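Local coordinates for ribokinase RBSK (Mycobacterium tuberculosis, PDB 3GO6), which probably catalyses the magnesium-dependent transfer of a phosphoryl group from ATP to O-5 of D-ribose, yielding D-ribose 5-phosphate, at residues V25-M30 with L148-I153; T157-A162 with Q187-I192. All blocks are in the same frame, centred on the assembly; numbering follows the deposited sequence.

From the N terminus, the chain leaves strand 21-25 and enters the lid sheet at strand 29-35; 117 residues separate V25-M30 from L148-I153, at the end of strand 146-149, where interaction 1 closes the long loop at the ribose. Interaction 2 then closes a short excursion of 24 residues, joining helices 155-167 and 183-192. The contacts neither nest nor cross; they follow in series and touch directly, as where T149 packs on A158. Together they illustrate both halves of a principle of Rossmann-like kinases: neighbouring parallel strands carry residues of the substrate site at their C-terminal ends, and the helices that follow them pack side by side.

Interaction 1. Residues V25-M30 with L148-I153. With RIB (alpha-D-ribofuranose), chain C.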
# COMPACT_ATOMS: atom_id res chain seq x y z
N VAL A 25 -9.31 -6.47 22.93
CA VAL A 25 -8.13 -7.31 22.69
C VAL A 25 -8.12 -7.55 21.18
O VAL A 25 -9.02 -8.19 20.64
CB VAL A 25 -8.19 -8.65 23.49
CG1 VAL A 25 -7.05 -9.61 23.08
CG2 VAL A 25 -8.12 -8.40 25.01
N GLY A 26 -7.12 -7.00 20.50
CA GLY A 26 -7.17 -7.02 19.04
C GLY A 26 -5.99 -6.36 18.38
O GLY A 26 -4.91 -6.22 18.99
N SER A 27 -6.18 -5.96 17.12
CA SER A 27 -5.08 -5.59 16.26
C SER A 27 -4.91 -4.09 16.09
O SER A 27 -5.86 -3.31 16.22
CB SER A 27 -5.30 -6.22 14.89
OG SER A 27 -6.58 -5.84 14.45
N VAL A 28 -3.68 -3.71 15.77
CA VAL A 28 -3.35 -2.31 15.50
C VAL A 28 -2.39 -2.32 14.30
O VAL A 28 -1.38 -3.02 14.31
CB VAL A 28 -2.77 -1.57 16.77
CG1 VAL A 28 -1.54 -2.32 17.39
CG2 VAL A 28 -2.46 -0.07 16.47
N ASN A 29 -2.74 -1.56 13.26
CA ASN A 29 -2.04 -1.59 11.97
C ASN A 29 -1.82 -0.16 11.55
O ASN A 29 -2.63 0.69 11.87
CB ASN A 29 -2.92 -2.23 10.86
CG ASN A 29 -3.33 -3.66 11.16
OD1 ASN A 29 -2.53 -4.46 11.62
ND2 ASN A 29 -4.60 -3.99 10.89
N MET A 30 -0.75 0.10 10.80
CA MET A 30 -0.70 1.34 10.01
C MET A 30 -1.45 1.13 8.68
O MET A 30 -1.21 0.14 7.99
CB MET A 30 0.75 1.76 9.76
CG MET A 30 0.88 3.13 9.10
SD MET A 30 0.45 4.49 10.20
CE MET A 30 1.69 4.34 11.51
N LEU A 148 -14.24 -6.80 24.01
CA LEU A 148 -14.47 -6.80 22.57
C LEU A 148 -13.21 -7.29 21.85
O LEU A 148 -12.10 -6.77 22.08
CB LEU A 148 -14.92 -5.40 22.12
CG LEU A 148 -15.05 -5.14 20.61
CD1 LEU A 148 -16.10 -6.05 19.98
CD2 LEU A 148 -15.35 -3.67 20.34
N THR A 149 -13.37 -8.28 20.99
CA THR A 149 -12.23 -8.87 20.30
C THR A 149 -12.57 -9.13 18.82
O THR A 149 -13.74 -9.13 18.45
CB THR A 149 -11.72 -10.14 21.05
OG1 THR A 149 -10.41 -10.47 20.60
CG2 THR A 149 -12.65 -11.32 20.84
N GLN A 150 -11.54 -9.28 17.99
CA GLN A 150 -11.70 -9.59 16.55
C GLN A 150 -10.62 -10.60 16.19
O GLN A 150 -9.89 -11.06 17.07
CB GLN A 150 -11.58 -8.35 15.62
CG GLN A 150 -12.01 -7.02 16.26
CD GLN A 150 -10.97 -6.51 17.28
OE1 GLN A 150 -9.78 -6.79 17.16
NE2 GLN A 150 -11.44 -5.77 18.29
N LEU A 151 -10.54 -10.95 14.91
CA LEU A 151 -9.81 -12.15 14.52
C LEU A 151 -8.56 -11.92 13.67
O LEU A 151 -8.10 -12.86 13.00
CB LEU A 151 -10.78 -13.16 13.86
CG LEU A 151 -12.13 -13.43 14.55
CD1 LEU A 151 -12.98 -14.42 13.75
CD2 LEU A 151 -11.94 -13.94 15.98
N GLU A 152 -7.99 -10.71 13.70
CA GLU A 152 -6.68 -10.51 13.04
C GLU A 152 -5.53 -11.00 13.94
O GLU A 152 -4.45 -11.36 13.44
CB GLU A 152 -6.45 -9.05 12.65
CG GLU A 152 -7.53 -8.45 11.71
CD GLU A 152 -7.20 -7.00 11.30
OE1 GLU A 152 -6.24 -6.38 11.87
OE2 GLU A 152 -7.86 -6.48 10.38
N ILE A 153 -5.76 -10.99 15.24
CA ILE A 153 -4.86 -11.61 16.21
C ILE A 153 -5.13 -13.14 16.21
O ILE A 153 -6.14 -13.58 15.65
CB ILE A 153 -5.12 -11.02 17.62
CG1 ILE A 153 -6.59 -11.25 18.04
CG2 ILE A 153 -4.76 -9.52 17.64
CD1 ILE A 153 -6.89 -10.98 19.53
O5 RIB C . -12.00 -2.20 9.55
C5 RIB C . -10.94 -1.44 8.93
C4 RIB C . -9.59 -1.86 9.55
O4 RIB C . -9.30 -3.21 9.11
C3 RIB C . -8.42 -1.03 9.08
O3 RIB C . -8.03 0.03 9.98
C2 RIB C . -7.31 -2.05 8.84
O2 RIB C . -6.17 -1.80 9.68
C1 RIB C . -7.90 -3.43 9.09
O1 RIB C . -7.52 -3.96 10.36
O HOH W 1 -8.09 -8.19 15.55
O HOH W 2 -3.47 -7.05 12.14
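At the ribose site of this PfkB-family kinase, V25-M30 and L148-I153 meet where strands 21-25 and 146-149, neighbours in the large central sheet, reach their C-terminal ends. V25 N donates to L148 O at 2.9 Å. The carbonyl of V25 then turns to a side chain: T149 OG1, anti to its own backbone N (chi1 -163°), gives its proton to V25 O over 2.7 Å. Beside it, CD1 of I153 lies against V25 CG1, the two side chains crossing at about a right angle, while CG2 of I153 covers the backbone of G26. The Q150 amide bends back so that OE1 lies over G26 CA, 3.2 Å away, and its NE2 is held by Q62.

Beyond the strand ends the chains diverge, V25-M30 running into the small lid sheet that is a hallmark of ribokinases, and the contact becomes polar around the E152 carboxylate. E152 OE1 takes two direct side-chain bonds. S27 OG approaches from above the carboxylate plane at 2.7 Å, whereas N29 ND2 comes in on the syn side, close to that plane, at 3.1 Å. The amide and carboxylate planes are inclined by 27°, and a water joining N29 OD1 to E152 OE1 reinforces the pair. A second water links S27 OG, Q150 OE1 and E152 N. Held in this way, both groups present polar atoms to the sugar: E152 OE2 accepts a bond from ribose O1 at 2.5 Å, and N29 ND2 gives an almost straight one to ribose O2 at 3.0 Å. D31, N61 and D248 also hydrogen-bond to the ribose.

Interaction 2. Residues T157-A162 with Q187-I192; sequences TALAAA and QDLAAI
L189 fills the inner part of the contact between helices T157-A162 and Q187-I192, where its two methyls spread along the neighbouring helix. CD1 comes within 3.5 Å of A162 CB, and CD2 reaches A158 CB at 4.0 Å, so one leucine fork spans two alanines a single helical turn apart. CG of L189 stands anti to its backbone N (chi1 -174°), which carries the fork across to the alanine side. The small alanine side chains let it lie low against the helix; both L189 and A162 touch strand 171-175 beneath, through V174 and V172.

L159 answers from the other helix, likewise with CG anti to the backbone N (chi1 179°). Its CD1 presses on the backbone of the opposite helix, 3.6 Å from L189 N, and also touches L189 CB and I192 CD1. The two helices run in the same general direction, 28° apart, with their segment axes 9.5 Å from each other at closest approach. Such a near-parallel pair is what consecutive right-handed beta-alpha-beta crossovers produce in a Rossmann-like fold: strands 146-149, 171-175 and 195-199 lie side by side in the parallel part of the sheet, and the two helices that connect them cover one face.

Away from the sheet the contact opens toward solvent. D188 is partly exposed, and its closest side-chain approach is through CB, 3.7 Å from CD2 of L159. I192, also partly open to solvent, extends CD1 to A162 CB at 3.9 Å and meets L159 CD1 more loosely, at 4.2 Å. R163 touches both D188 and I192 along this outer margin, and Q166 NE2 is hydrogen-bonded to I192 O.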
# COMPACT_ATOMS: atom_id res chain seq x y z
N THR A 157 -5.68 -16.53 21.11
CA THR A 157 -5.56 -15.37 22.00
C THR A 157 -6.91 -14.69 22.30
O THR A 157 -7.20 -14.35 23.45
CB THR A 157 -4.56 -14.34 21.43
OG1 THR A 157 -3.27 -14.96 21.35
CG2 THR A 157 -4.49 -13.09 22.32
N ALA A 158 -7.72 -14.47 21.26
CA ALA A 158 -9.11 -14.05 21.45
C ALA A 158 -9.87 -14.98 22.43
O ALA A 158 -10.55 -14.51 23.34
CB ALA A 158 -9.83 -14.03 20.09
N LEU A 159 -9.72 -16.29 22.21
CA LEU A 159 -10.36 -17.33 23.04
C LEU A 159 -9.93 -17.25 24.51
O LEU A 159 -10.77 -17.29 25.40
CB LEU A 159 -10.07 -18.73 22.48
CG LEU A 159 -10.63 -19.94 23.25
CD1 LEU A 159 -12.15 -19.88 23.29
CD2 LEU A 159 -10.17 -21.25 22.61
N ALA A 160 -8.63 -17.14 24.76
CA ALA A 160 -8.12 -16.95 26.12
C ALA A 160 -8.70 -15.71 26.79
O ALA A 160 -9.10 -15.76 27.94
CB ALA A 160 -6.61 -16.90 26.14
N ALA A 161 -8.76 -14.58 26.06
CA ALA A 161 -9.37 -13.37 26.61
C ALA A 161 -10.84 -13.61 26.93
O ALA A 161 -11.34 -13.19 27.98
CB ALA A 161 -9.23 -12.21 25.63
N ALA A 162 -11.53 -14.31 26.03
CA ALA A 162 -12.97 -14.58 26.22
C ALA A 162 -13.23 -15.42 27.47
O ALA A 162 -14.15 -15.12 28.24
CB ALA A 162 -13.55 -15.26 24.99
N GLN A 187 -14.56 -22.63 16.83
CA GLN A 187 -15.66 -23.39 17.42
C GLN A 187 -15.71 -23.22 18.93
O GLN A 187 -16.79 -23.07 19.49
CB GLN A 187 -15.59 -24.86 17.01
CG GLN A 187 -15.96 -25.07 15.55
CD GLN A 187 -15.45 -26.39 15.01
OE1 GLN A 187 -14.60 -27.05 15.63
NE2 GLN A 187 -15.93 -26.76 13.83
N ASP A 188 -14.54 -23.22 19.58
CA ASP A 188 -14.44 -22.99 21.01
C ASP A 188 -14.86 -21.57 21.38
O ASP A 188 -15.53 -21.36 22.38
CB ASP A 188 -13.03 -23.27 21.53
CG ASP A 188 -12.67 -24.77 21.48
OD1 ASP A 188 -13.58 -25.60 21.29
OD2 ASP A 188 -11.47 -25.10 21.62
N LEU A 189 -14.45 -20.59 20.58
CA LEU A 189 -14.88 -19.20 20.83
C LEU A 189 -16.38 -19.04 20.60
O LEU A 189 -17.06 -18.41 21.40
CB LEU A 189 -14.07 -18.20 19.98
CG LEU A 189 -14.27 -16.69 20.20
CD1 LEU A 189 -14.17 -16.29 21.66
CD2 LEU A 189 -13.28 -15.91 19.36
N ALA A 190 -16.90 -19.63 19.53
CA ALA A 190 -18.34 -19.53 19.22
C ALA A 190 -19.22 -20.11 20.34
O ALA A 190 -20.27 -19.54 20.69
CB ALA A 190 -18.65 -20.18 17.88
N ALA A 191 -18.75 -21.21 20.93
CA ALA A 191 -19.46 -21.91 22.03
C ALA A 191 -19.75 -21.00 23.21
O ALA A 191 -20.75 -21.19 23.90
CB ALA A 191 -18.63 -23.14 22.49
N ILE A 192 -18.90 -20.00 23.43
CA ILE A 192 -19.02 -19.13 24.60
C ILE A 192 -19.32 -17.64 24.34
O ILE A 192 -19.60 -16.90 25.28
CB ILE A 192 -17.78 -19.26 25.55
CG1 ILE A 192 -16.49 -18.80 24.86
CG2 ILE A 192 -17.62 -20.70 26.07
CD1 ILE A 192 -15.30 -18.62 25.81